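Local coordinates for uncharacterized protein DUF4425 (Bacteroides vulgatus, PDB 3U6G), which is of unknown function but has an immunoglobulin-like fold and, as a lipoprotein of a PLAT/LH2 and C2-like calcium-binding family, may bind calcium ions, at residues K11-Q16 against I93-D98; A69-C74 against S120-E125; V78-E83 against Y108-N113; V25-G30 against A54-A59; A38-D43 against C63-N68. All blocks are in the same frame, centred on the assembly; numbering follows the deposited sequence.

Interaction 1 (K11-Q16 against I93-D98); sequences KIVIQQ and IGYIDD
Val13 touches Tyr95 through its CG2 methyl, which lies 3.6 Å from ring atom CE1 and approaches obliquely. Lys11 meets the same ring over a face: its CG stands anti to the backbone N, and the bend at chi3 (67°) carries CE to 4.0 Å from Tyr95 CD1. Ile93 CG2 sits over the opposite face, toward the rim, and the carbonyl oxygen Lys11 O lies in the ring plane at the edge, 3.5 Å from Tyr95 CD1. The ring is therefore bounded on both faces and on one edge. Beyond it, the ammonium group Lys11 NZ gives a proton to a water at 2.6 Å that in turn donates to Asp98 OD1, joining two charges too far apart for a direct salt bridge. Beneath these side chains lies an antiparallel strand pair of the immunoglobulin-like fold. Lys11 with Tyr95 and Val13 with Ile93 form hydrogen-bonded pairs, the shortest bond being Tyr95 N to Lys11 O at 2.8 Å. Between them, Ile12 and Gly94 form a non-hydrogen-bonded pair on the buried face, where Ile12 CD1 reaches 3.9 Å from Gly94 CA. Ile12 and Ile14 also rest on Val92, while Ile93 packs on Glu100 and Arg103 of strand 99-109.

Interaction 2 (A69-C74 against S120-E125); sequences AFFMTC and SVSTKE
Strand 71-80 pairs with strand 115-122 antiparallel within the immunoglobulin-like fold, and the pairing ends in an ST turn at Ser122, whose CB touches the ring of Phe71. Cys74 and Val121 make the hydrogen-bonded pair, with Cys74 N to Val121 O at 2.9 Å. Next to it Thr73 and Ser122 form a non-hydrogen-bonded pair. The backbone bonding then runs one step past the strand, Thr123 N giving to Met72 O at 3.0 Å. A side chain takes over the neighbouring position: Thr123 OG1 receives a weak, bent bond from Met72 N (130° at the hydrogen), while its stronger polar partner is His10. Phe71 CG stands anti to the backbone N, and ring atom CE1 comes within 3.5 Å of Ser122 CB. Lys124 CB meets the ring at its edge, near the plane, 3.9 Å from Phe71 CE1. Thr118 of the second subunit packs on both Phe71 and Lys124, which places this corner at the dimer contact. An alanine at Phe71 would probably open a gap beside Ser122 CB and Lys124 CB and cost the packing on Thr118 of the second subunit. Inside the turn, Ser122 OG lies between the backbone N and the carbonyl carbon, where it accepts from Lys124 N at 3.2 Å.

Interaction 3 (V78-E83 against Y108-N113); sequences VSSISE and YITDGN
Val78 lies against the aromatic ring of Tyr108 in the tight half of this contact. Its CG1 stands over one face, 4.3 Å from the ring centroid and displaced toward the rim, a CH-pi approach, while CG2 comes to 3.8 Å from Tyr108 CE2. The two strands are not hydrogen-bonded partners here: they meet through side chains across the interior of the sandwich, and Phe23 packs on both residues. The filling continues at Ser80, whose OG sits 3.6 Å from Thr110 CG2. That OG accepts from Ser82 N, an ST turn, and is also bonded to Ser22 O. Thr110 OG1 takes the crowded position between the backbone N and the carbonyl carbon (chi1 60°), from which it donates to Glu83 O at 2.6 Å and is also bonded to Lys86 N. A valine in place of Thr110 would probably leave Glu83 O without this donor and Lys86 N without its acceptor, leaving the loop around Glu83 freer to move. The far side is looser and solvent-exposed. Glu83 and Gly112 come close through backbone alone, with CA atoms 4.9 Å apart, and Gly112 has backbone angles that call for glycine. Asp111 OD1 closes an Asx turn by accepting from Asn113 N at 2.9 Å. Apolar packing thus gives way, at the strand ends, to one hydroxyl that ties two separate loops together.

Interaction 4 (V25-G30 against A54-A59); sequences VSVSIG and AQIRTA
Peptide groups are the flat units that meet between Val25 and Ile56; no aromatic ring takes part. Ile56 N donates to Val25 O at 2.7 Å. The same oxygen is also approached by Gln55, whose CG, anti to its backbone N, lies 3.3 Å from Val25 O. A water completes the bridge, accepting from Val25 N and donating to Ile56 O at 2.7 Å. Further along, Val27 and Ala54 form a hydrogen-bonded antiparallel pair, Val27 N to Ala54 O measuring 2.9 Å. This is the short strand 52-55 adding itself to strand 24-33 of the immunoglobulin-like sandwich. Ile56 turns its side chain toward Val25 and Val27. Its CG1 lies 3.9 Å from Val25 CG1, and CD1 reaches 3.9 Å from Val27 CG2, the Val27 and Ile56 side chains crossing at about a right angle. Ile14 and Gln16 of strand 10-18 touch Ile56 from across the core, and Leu88 and Ile90 touch Val25. Ser26 and Gln55, a non-hydrogen-bonded pair, share the other face of the sheet, where Gly36 and Gly35 of the second subunit pack on Ser26 and Gln55 respectively.

Interaction 5 (A38-D43 against C63-N68); sequences AKLYND and CCTNGN
Cys64 O is approached three times by the segment 38-43. Tyr41 N donates to it at 2.8 Å, in a bond bent to 138° at the hydrogen; Leu40 CA adds a weaker CH...O contact at 3.4 Å; and the edge of the Tyr41 ring comes up in plane, CD1 lying 3.5 Å from Cys64 O. The return bond, Cys64 N to Tyr41 O, makes this a hydrogen-bonded antiparallel pair. Tyr41 CG lies beside its own backbone N (chi1 -58°); the ring reaches Asn66 obliquely, CE1 lying 3.7 Å from Asn66 N. Ring and Asn66 amide are tilted 41° to each other, and a water links Tyr41 OH to Asn66 ND2, accepting from the amide. The other end of that amide is occupied too: Asn66 OD1 accepts from Asn68 N, an Asx turn, with the donor above the carbonyl plane. Thr65 OG1 donates to Asn66 O at 2.7 Å and is bonded to His10 N, leaving its methyl CG2 to pack on Ala38 CB. On the buried face Leu40 CB rests 3.9 Å from Cys63 SG, while on the Tyr41 face Cys64 SG lies against Tyr41 CB. The pair joins two sets of strands in this all-beta fold: strand 36-41 also pairs with strands 24-33 and 47-49, strand 60-65 also pairs with strand 10-18, and Leu40, Cys63 and Thr65 pack together on Met72 of strand 71-80.

How the interactions relate
Interactions 1, 2, 4 and 5 are antiparallel strand pairs of the immunoglobulin-like sandwich, whereas interaction 3 is a side-chain contact between strands that are not partners, out at the loop end and about 33 Å, centre to centre, from interaction 5. Interaction 4 is the buried one and mostly aliphatic in its side chains. Interactions 1 and 5 each carry a partly exposed tyrosine: in interaction 1 a water joins Lys11 to Asp98 beside the ring, in interaction 5 a water joins the Tyr41 hydroxyl to Asn66. Strand 71-80 serves both interactions 2 and 3, one near each end. The selenomethionine Met72 ties interactions 2, 4 and 5 together. Interactions 2, 3 and 4 also touch the second subunit.

Interaction 1 (K11-Q16 against I93-D98)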
# COMPACT_ATOMS: atom_id res chain seq x y z
N LYS A 11 -10.25 4.64 8.58
CA LYS A 11 -9.35 5.75 8.81
C LYS A 11 -7.98 5.26 9.23
O LYS A 11 -7.88 4.28 9.97
CB LYS A 11 -9.93 6.66 9.90
CG LYS A 11 -9.09 7.89 10.22
CD LYS A 11 -9.88 8.98 10.92
CE LYS A 11 -10.30 8.59 12.29
NZ LYS A 11 -10.90 9.78 13.00
N ILE A 12 -6.95 6.00 8.81
CA ILE A 12 -5.59 5.82 9.29
C ILE A 12 -5.09 7.14 9.85
O ILE A 12 -5.21 8.18 9.22
CB ILE A 12 -4.65 5.39 8.13
CG1 ILE A 12 -5.01 3.99 7.65
CG2 ILE A 12 -3.17 5.49 8.54
CD1 ILE A 12 -4.56 2.86 8.52
N VAL A 13 -4.53 7.08 11.05
CA VAL A 13 -3.86 8.21 11.65
C VAL A 13 -2.39 7.85 11.82
O VAL A 13 -2.07 6.77 12.29
CB VAL A 13 -4.45 8.54 13.03
CG1 VAL A 13 -3.57 9.59 13.75
CG2 VAL A 13 -5.87 9.05 12.88
N ILE A 14 -1.51 8.77 11.43
CA ILE A 14 -0.07 8.58 11.62
C ILE A 14 0.48 9.71 12.47
O ILE A 14 0.19 10.89 12.23
CB ILE A 14 0.69 8.55 10.27
CG1 ILE A 14 0.10 7.46 9.37
CG2 ILE A 14 2.17 8.33 10.50
CD1 ILE A 14 0.56 7.50 7.94
N GLN A 15 1.26 9.35 13.49
CA GLN A 15 1.95 10.33 14.33
C GLN A 15 3.42 9.97 14.41
O GLN A 15 3.76 8.81 14.54
CB GLN A 15 1.38 10.34 15.74
CG GLN A 15 -0.07 10.76 15.82
CD GLN A 15 -0.57 10.90 17.25
OE1 GLN A 15 -0.51 9.95 18.03
NE2 GLN A 15 -1.06 12.09 17.59
N GLN A 16 4.30 10.97 14.38
CA GLN A 16 5.72 10.70 14.55
C GLN A 16 6.28 11.58 15.64
O GLN A 16 5.73 12.64 15.91
CB GLN A 16 6.49 10.93 13.25
CG GLN A 16 6.37 12.33 12.68
CD GLN A 16 7.42 12.63 11.64
OE1 GLN A 16 8.36 11.86 11.45
NE2 GLN A 16 7.25 13.76 10.93
N ILE A 93 -2.42 4.12 13.43
CA ILE A 93 -3.62 3.54 14.01
C ILE A 93 -4.66 3.42 12.91
O ILE A 93 -4.88 4.36 12.14
CB ILE A 93 -4.20 4.39 15.17
CG1 ILE A 93 -3.13 4.72 16.21
CG2 ILE A 93 -5.39 3.65 15.82
CD1 ILE A 93 -3.56 5.78 17.23
N GLY A 94 -5.28 2.26 12.83
CA GLY A 94 -6.36 2.00 11.89
C GLY A 94 -7.69 1.89 12.61
O GLY A 94 -7.78 1.23 13.65
N TYR A 95 -8.70 2.55 12.06
CA TYR A 95 -10.04 2.60 12.64
C TYR A 95 -11.10 2.23 11.63
O TYR A 95 -10.94 2.44 10.42
CB TYR A 95 -10.40 4.01 13.12
CG TYR A 95 -9.37 4.74 13.94
CD1 TYR A 95 -8.29 5.34 13.33
CD2 TYR A 95 -9.52 4.88 15.33
CE1 TYR A 95 -7.36 6.03 14.05
CE2 TYR A 95 -8.58 5.59 16.06
CZ TYR A 95 -7.49 6.16 15.41
OH TYR A 95 -6.52 6.88 16.09
N ILE A 96 -12.22 1.72 12.13
CA ILE A 96 -13.45 1.66 11.38
C ILE A 96 -14.55 2.29 12.25
O ILE A 96 -14.78 1.85 13.39
CB ILE A 96 -13.86 0.21 11.00
CG1 ILE A 96 -12.73 -0.50 10.25
CG2 ILE A 96 -15.15 0.19 10.15
CD1 ILE A 96 -13.03 -1.94 9.92
N ASP A 97 -15.19 3.32 11.73
CA ASP A 97 -16.24 4.06 12.47
C ASP A 97 -15.77 4.41 13.89
O ASP A 97 -16.49 4.20 14.87
CB ASP A 97 -17.53 3.25 12.53
CG ASP A 97 -18.14 3.02 11.17
OD1 ASP A 97 -17.99 3.89 10.27
OD2 ASP A 97 -18.79 1.98 11.00
N ASP A 98 -14.55 4.95 13.98
CA ASP A 98 -13.94 5.45 15.23
C ASP A 98 -13.49 4.39 16.21
O ASP A 98 -12.89 4.73 17.23
CB ASP A 98 -14.85 6.44 15.97
CG ASP A 98 -15.28 7.63 15.11
OD1 ASP A 98 -14.43 8.21 14.41
OD2 ASP A 98 -16.47 8.01 15.17
O HOH W 1 -11.88 8.34 14.93

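Interaction 2 (A69-C74 against S120-E125)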
# COMPACT_ATOMS: atom_id res chain seq x y z
N ALA A 69 -16.36 1.88 2.18
CA ALA A 69 -15.13 1.10 2.14
C ALA A 69 -15.22 -0.11 3.04
O ALA A 69 -15.91 -0.07 4.06
CB ALA A 69 -13.94 1.97 2.52
N PHE A 70 -14.54 -1.19 2.64
CA PHE A 70 -14.46 -2.38 3.50
C PHE A 70 -13.03 -2.71 3.89
O PHE A 70 -12.81 -3.65 4.64
CB PHE A 70 -15.17 -3.59 2.90
CG PHE A 70 -14.65 -4.02 1.56
CD1 PHE A 70 -13.41 -4.63 1.46
CD2 PHE A 70 -15.38 -3.80 0.40
CE1 PHE A 70 -12.91 -5.05 0.24
CE2 PHE A 70 -14.88 -4.22 -0.82
CZ PHE A 70 -13.63 -4.81 -0.90
N PHE A 71 -12.07 -1.90 3.44
CA PHE A 71 -10.66 -2.14 3.65
C PHE A 71 -9.88 -0.87 3.38
O PHE A 71 -10.20 -0.13 2.46
CB PHE A 71 -10.20 -3.22 2.68
CG PHE A 71 -8.75 -3.61 2.81
CD1 PHE A 71 -8.27 -4.22 3.96
CD2 PHE A 71 -7.88 -3.43 1.75
CE1 PHE A 71 -6.94 -4.61 4.08
CE2 PHE A 71 -6.53 -3.82 1.85
CZ PHE A 71 -6.07 -4.42 3.02
N MSE A 72 -8.83 -0.65 4.19
CA MSE A 72 -7.91 0.46 4.00
C MSE A 72 -6.54 -0.01 4.49
O MSE A 72 -6.45 -0.76 5.45
CB MSE A 72 -8.37 1.72 4.76
CG MSE A 72 -7.73 3.14 4.33
SE MSE A 72 -8.26 4.40 5.53
CE MSE A 72 -7.84 5.92 4.43
N THR A 73 -5.51 0.42 3.79
CA THR A 73 -4.11 0.03 4.05
C THR A 73 -3.19 1.23 4.05
O THR A 73 -3.43 2.18 3.30
CB THR A 73 -3.57 -0.86 2.91
OG1 THR A 73 -3.73 -0.19 1.64
CG2 THR A 73 -4.30 -2.17 2.88
N CYS A 74 -2.12 1.16 4.84
CA CYS A 74 -1.08 2.16 4.86
C CYS A 74 0.24 1.41 4.87
O CYS A 74 0.48 0.60 5.78
CB CYS A 74 -1.20 3.04 6.11
SG CYS A 74 0.14 4.25 6.30
N SER A 120 3.60 -1.84 7.49
CA SER A 120 2.28 -1.88 6.89
C SER A 120 1.25 -2.12 7.97
O SER A 120 1.48 -2.88 8.90
CB SER A 120 2.19 -2.99 5.84
OG SER A 120 0.96 -2.94 5.12
N VAL A 121 0.12 -1.44 7.84
CA VAL A 121 -1.04 -1.72 8.68
C VAL A 121 -2.31 -1.55 7.88
O VAL A 121 -2.37 -0.74 6.96
CB VAL A 121 -1.05 -0.84 9.95
CG1 VAL A 121 -1.26 0.59 9.61
CG2 VAL A 121 -2.11 -1.35 10.96
N SER A 122 -3.32 -2.33 8.22
CA SER A 122 -4.59 -2.22 7.55
C SER A 122 -5.73 -2.29 8.55
O SER A 122 -5.51 -2.54 9.75
CB SER A 122 -4.74 -3.35 6.52
OG SER A 122 -5.07 -4.56 7.17
N THR A 123 -6.94 -2.10 8.04
CA THR A 123 -8.13 -2.18 8.86
C THR A 123 -8.82 -3.56 8.77
O THR A 123 -9.93 -3.72 9.23
CB THR A 123 -9.11 -1.05 8.48
OG1 THR A 123 -9.38 -1.14 7.08
CG2 THR A 123 -8.50 0.33 8.78
N LYS A 124 -8.16 -4.54 8.17
CA LYS A 124 -8.65 -5.93 8.21
C LYS A 124 -8.38 -6.54 9.58
O LYS A 124 -7.30 -6.36 10.15
CB LYS A 124 -7.94 -6.77 7.13
CG LYS A 124 -8.30 -8.24 7.11
CD LYS A 124 -7.45 -9.02 6.12
CE LYS A 124 -7.62 -10.52 6.30
NZ LYS A 124 -7.02 -11.29 5.17
N GLU A 125 -9.35 -7.30 10.09
CA GLU A 125 -9.20 -8.01 11.37
C GLU A 125 -8.07 -9.04 11.28
O GLU A 125 -8.11 -9.93 10.42
CB GLU A 125 -10.51 -8.70 11.78
O HOH W 2 -12.34 -4.24 7.25

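Interaction 3 (V78-E83 against Y108-N113)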
# COMPACT_ATOMS: atom_id res chain seq x y z
N VAL A 78 10.72 4.24 6.24
CA VAL A 78 11.46 5.11 7.12
C VAL A 78 12.92 4.94 6.75
O VAL A 78 13.41 3.82 6.70
CB VAL A 78 11.25 4.72 8.60
CG1 VAL A 78 12.14 5.56 9.51
CG2 VAL A 78 9.77 4.86 8.97
N SER A 79 13.60 6.05 6.48
CA SER A 79 14.99 5.99 6.08
C SER A 79 15.82 7.10 6.72
O SER A 79 15.29 8.15 7.08
CB SER A 79 15.11 6.03 4.56
OG SER A 79 14.55 7.24 4.06
N SER A 80 17.12 6.85 6.84
CA SER A 80 18.05 7.82 7.42
C SER A 80 19.48 7.47 7.06
O SER A 80 19.84 6.29 7.01
CB SER A 80 17.91 7.90 8.95
OG SER A 80 18.82 8.87 9.49
N ILE A 81 20.27 8.51 6.77
CA ILE A 81 21.72 8.37 6.61
C ILE A 81 22.48 9.10 7.73
O ILE A 81 23.69 9.30 7.63
CB ILE A 81 22.21 8.93 5.25
CG1 ILE A 81 21.77 10.40 5.07
CG2 ILE A 81 21.72 8.05 4.12
CD1 ILE A 81 22.57 11.17 4.02
N SER A 82 21.75 9.48 8.79
CA SER A 82 22.32 10.25 9.89
C SER A 82 23.34 9.45 10.69
O SER A 82 23.45 8.23 10.55
CB SER A 82 21.21 10.72 10.85
OG SER A 82 20.34 11.66 10.25
N GLU A 83 24.10 10.16 11.52
CA GLU A 83 25.01 9.55 12.49
C GLU A 83 24.23 8.63 13.43
O GLU A 83 23.00 8.77 13.57
CB GLU A 83 25.75 10.64 13.28
CG GLU A 83 24.85 11.50 14.18
CD GLU A 83 25.54 12.75 14.69
OE1 GLU A 83 26.79 12.76 14.76
OE2 GLU A 83 24.84 13.72 15.03
N TYR A 108 12.67 3.60 16.05
CA TYR A 108 13.87 3.43 15.23
C TYR A 108 15.00 4.24 15.82
O TYR A 108 14.79 5.37 16.24
CB TYR A 108 13.61 3.89 13.80
CG TYR A 108 12.44 3.21 13.13
CD1 TYR A 108 12.56 1.94 12.57
CD2 TYR A 108 11.20 3.85 13.03
CE1 TYR A 108 11.49 1.33 11.94
CE2 TYR A 108 10.13 3.24 12.41
CZ TYR A 108 10.28 1.98 11.86
OH TYR A 108 9.21 1.37 11.24
N ILE A 109 16.20 3.65 15.85
CA ILE A 109 17.40 4.31 16.36
C ILE A 109 18.55 4.00 15.39
O ILE A 109 18.91 2.84 15.18
CB ILE A 109 17.76 3.85 17.79
CG1 ILE A 109 16.59 4.08 18.76
CG2 ILE A 109 18.98 4.60 18.28
CD1 ILE A 109 16.35 2.93 19.74
N THR A 110 19.13 5.04 14.81
CA THR A 110 20.19 4.84 13.82
C THR A 110 21.46 4.32 14.50
O THR A 110 21.72 4.63 15.67
CB THR A 110 20.52 6.14 13.06
OG1 THR A 110 20.96 7.14 13.99
CG2 THR A 110 19.28 6.61 12.25
N ASP A 111 22.21 3.49 13.77
CA ASP A 111 23.42 2.86 14.31
C ASP A 111 24.69 3.26 13.53
O ASP A 111 25.75 2.67 13.75
CB ASP A 111 23.27 1.33 14.33
CG ASP A 111 23.22 0.72 12.93
OD1 ASP A 111 23.34 1.46 11.94
OD2 ASP A 111 23.08 -0.52 12.84
N GLY A 112 24.57 4.24 12.64
CA GLY A 112 25.72 4.72 11.86
C GLY A 112 25.73 4.19 10.44
O GLY A 112 26.34 4.79 9.56
N ASN A 113 25.07 3.05 10.22
CA ASN A 113 24.85 2.54 8.88
C ASN A 113 23.58 3.16 8.33
O ASN A 113 22.79 3.75 9.07
CB ASN A 113 24.69 1.02 8.89
CG ASN A 113 25.94 0.30 9.37
OD1 ASN A 113 27.04 0.55 8.87
ND2 ASN A 113 25.77 -0.61 10.33

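Interaction 4 (V25-G30 against A54-A59)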
# COMPACT_ATOMS: atom_id res chain seq x y z
N VAL A 25 10.14 9.87 6.22
CA VAL A 25 9.03 8.94 6.40
C VAL A 25 8.01 9.18 5.30
O VAL A 25 7.47 10.29 5.18
CB VAL A 25 8.35 9.13 7.77
CG1 VAL A 25 7.28 8.06 7.95
CG2 VAL A 25 9.38 9.08 8.91
N SER A 26 7.77 8.17 4.49
CA SER A 26 6.82 8.25 3.39
C SER A 26 5.75 7.18 3.56
O SER A 26 6.07 6.09 4.02
CB SER A 26 7.54 8.06 2.06
OG SER A 26 8.40 9.15 1.80
N VAL A 27 4.51 7.49 3.17
CA VAL A 27 3.45 6.51 3.22
C VAL A 27 2.64 6.50 1.93
O VAL A 27 2.54 7.51 1.24
CB VAL A 27 2.49 6.70 4.43
CG1 VAL A 27 3.26 6.59 5.76
CG2 VAL A 27 1.69 8.02 4.31
N SER A 28 2.10 5.32 1.65
CA SER A 28 1.13 5.12 0.58
C SER A 28 -0.12 4.53 1.21
O SER A 28 -0.05 3.58 1.99
CB SER A 28 1.68 4.22 -0.51
OG SER A 28 2.58 4.94 -1.33
N ILE A 29 -1.27 5.14 0.90
CA ILE A 29 -2.54 4.77 1.51
C ILE A 29 -3.56 4.50 0.41
O ILE A 29 -3.58 5.19 -0.60
CB ILE A 29 -3.04 5.90 2.44
CG1 ILE A 29 -2.10 6.02 3.64
CG2 ILE A 29 -4.51 5.66 2.87
CD1 ILE A 29 -2.24 7.31 4.41
N GLY A 30 -4.32 3.43 0.58
CA GLY A 30 -5.40 3.14 -0.31
C GLY A 30 -6.43 2.28 0.37
O GLY A 30 -6.22 1.76 1.46
N ALA A 54 2.36 10.43 0.65
CA ALA A 54 2.84 11.67 1.22
C ALA A 54 4.09 11.39 2.02
O ALA A 54 4.23 10.33 2.60
CB ALA A 54 1.76 12.31 2.12
N GLN A 55 5.02 12.34 2.02
CA GLN A 55 6.05 12.34 3.02
C GLN A 55 5.43 12.97 4.29
O GLN A 55 4.75 13.99 4.23
CB GLN A 55 7.27 13.12 2.55
CG GLN A 55 8.42 12.97 3.52
CD GLN A 55 9.55 13.91 3.26
OE1 GLN A 55 10.67 13.48 2.96
NE2 GLN A 55 9.28 15.22 3.37
N ILE A 56 5.68 12.35 5.44
CA ILE A 56 5.12 12.82 6.70
C ILE A 56 6.03 13.95 7.20
O ILE A 56 7.21 13.72 7.46
CB ILE A 56 5.06 11.69 7.76
CG1 ILE A 56 4.29 10.47 7.24
CG2 ILE A 56 4.44 12.19 9.06
CD1 ILE A 56 2.88 10.76 6.86
N ARG A 57 5.52 15.16 7.29
CA ARG A 57 6.36 16.29 7.70
C ARG A 57 5.74 17.12 8.80
O ARG A 57 6.21 18.23 9.10
CB ARG A 57 6.71 17.17 6.51
CG ARG A 57 5.55 17.92 5.87
CD ARG A 57 6.12 18.92 4.88
NE ARG A 57 5.27 19.10 3.70
CZ ARG A 57 5.67 19.65 2.56
NH1 ARG A 57 6.93 20.07 2.41
NH2 ARG A 57 4.82 19.76 1.55
N THR A 58 4.67 16.60 9.38
CA THR A 58 4.01 17.25 10.49
C THR A 58 3.94 16.21 11.61
O THR A 58 4.32 15.05 11.41
CB THR A 58 2.61 17.74 10.08
OG1 THR A 58 1.82 16.64 9.61
CG2 THR A 58 2.70 18.79 8.98
N ALA A 59 3.48 16.63 12.79
CA ALA A 59 3.31 15.70 13.90
C ALA A 59 2.21 14.65 13.66
O ALA A 59 2.37 13.51 14.10
CB ALA A 59 3.04 16.45 15.21
O HOH W 3 9.61 12.56 6.92

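Interaction 5 (A38-D43 against C63-N68)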
# COMPACT_ATOMS: atom_id res chain seq x y z
N ALA A 38 -11.05 2.88 -3.05
CA ALA A 38 -11.82 3.76 -2.18
C ALA A 38 -11.47 5.23 -2.38
O ALA A 38 -10.31 5.59 -2.57
CB ALA A 38 -11.57 3.39 -0.72
N LYS A 39 -12.49 6.07 -2.32
CA LYS A 39 -12.25 7.51 -2.28
C LYS A 39 -11.65 7.86 -0.92
O LYS A 39 -12.03 7.29 0.12
CB LYS A 39 -13.54 8.29 -2.56
CG LYS A 39 -13.92 8.28 -4.04
CD LYS A 39 -15.30 8.83 -4.26
CE LYS A 39 -15.64 8.89 -5.74
NZ LYS A 39 -14.71 9.79 -6.51
N LEU A 40 -10.70 8.79 -0.95
CA LEU A 40 -9.93 9.16 0.22
C LEU A 40 -10.08 10.66 0.52
O LEU A 40 -10.18 11.47 -0.40
CB LEU A 40 -8.43 8.85 -0.01
CG LEU A 40 -8.09 7.41 -0.38
CD1 LEU A 40 -6.61 7.29 -0.78
CD2 LEU A 40 -8.46 6.41 0.71
N TYR A 41 -10.01 11.00 1.80
CA TYR A 41 -10.25 12.33 2.31
C TYR A 41 -9.19 12.64 3.36
O TYR A 41 -8.78 11.75 4.10
CB TYR A 41 -11.65 12.42 2.93
CG TYR A 41 -12.75 12.06 1.96
CD1 TYR A 41 -13.10 10.75 1.74
CD2 TYR A 41 -13.44 13.03 1.25
CE1 TYR A 41 -14.09 10.40 0.85
CE2 TYR A 41 -14.44 12.70 0.34
CZ TYR A 41 -14.76 11.37 0.15
OH TYR A 41 -15.73 10.99 -0.72
N ASN A 42 -8.77 13.90 3.43
CA ASN A 42 -7.78 14.34 4.41
C ASN A 42 -8.40 14.68 5.77
O ASN A 42 -9.58 14.46 5.99
CB ASN A 42 -6.94 15.49 3.83
CG ASN A 42 -7.70 16.80 3.71
OD1 ASN A 42 -8.78 16.97 4.26
ND2 ASN A 42 -7.10 17.75 2.99
N ASP A 43 -7.58 15.22 6.68
CA ASP A 43 -8.03 15.49 8.05
C ASP A 43 -9.14 16.55 8.15
O ASP A 43 -9.85 16.60 9.16
CB ASP A 43 -6.85 15.87 8.96
CG ASP A 43 -6.14 17.15 8.52
OD1 ASP A 43 -5.74 17.25 7.34
OD2 ASP A 43 -5.97 18.06 9.36
N CYS A 63 -6.13 10.14 7.22
CA CYS A 63 -6.77 9.89 5.94
C CYS A 63 -7.95 8.96 6.21
O CYS A 63 -7.83 8.02 6.97
CB CYS A 63 -5.75 9.23 4.97
SG CYS A 63 -6.41 8.98 3.30
N CYS A 64 -9.11 9.23 5.61
CA CYS A 64 -10.26 8.34 5.77
C CYS A 64 -10.98 8.14 4.46
O CYS A 64 -10.72 8.85 3.48
CB CYS A 64 -11.23 8.88 6.83
SG CYS A 64 -12.09 10.39 6.34
N THR A 65 -11.88 7.17 4.48
CA THR A 65 -12.67 6.82 3.33
C THR A 65 -14.09 7.39 3.48
O THR A 65 -14.42 7.99 4.50
CB THR A 65 -12.77 5.28 3.19
OG1 THR A 65 -13.53 4.75 4.28
CG2 THR A 65 -11.38 4.63 3.13
N ASN A 66 -14.91 7.19 2.46
CA ASN A 66 -16.34 7.30 2.63
C ASN A 66 -16.87 6.06 3.34
O ASN A 66 -16.10 5.14 3.67
CB ASN A 66 -17.07 7.59 1.29
CG ASN A 66 -17.10 6.39 0.34
OD1 ASN A 66 -16.99 5.23 0.75
ND2 ASN A 66 -17.29 6.68 -0.96
N GLY A 67 -18.17 6.02 3.57
CA GLY A 67 -18.76 4.94 4.36
C GLY A 67 -18.98 3.64 3.63
O GLY A 67 -19.62 2.72 4.19
N ASN A 68 -18.51 3.54 2.39
CA ASN A 68 -18.68 2.33 1.59
C ASN A 68 -17.46 1.42 1.61
O ASN A 68 -17.53 0.31 1.09
CB ASN A 68 -19.00 2.69 0.14
CG ASN A 68 -20.24 3.54 0.00
OD1 ASN A 68 -21.21 3.37 0.76
ND2 ASN A 68 -20.21 4.48 -0.94
O HOH W 4 -17.77 9.37 -1.85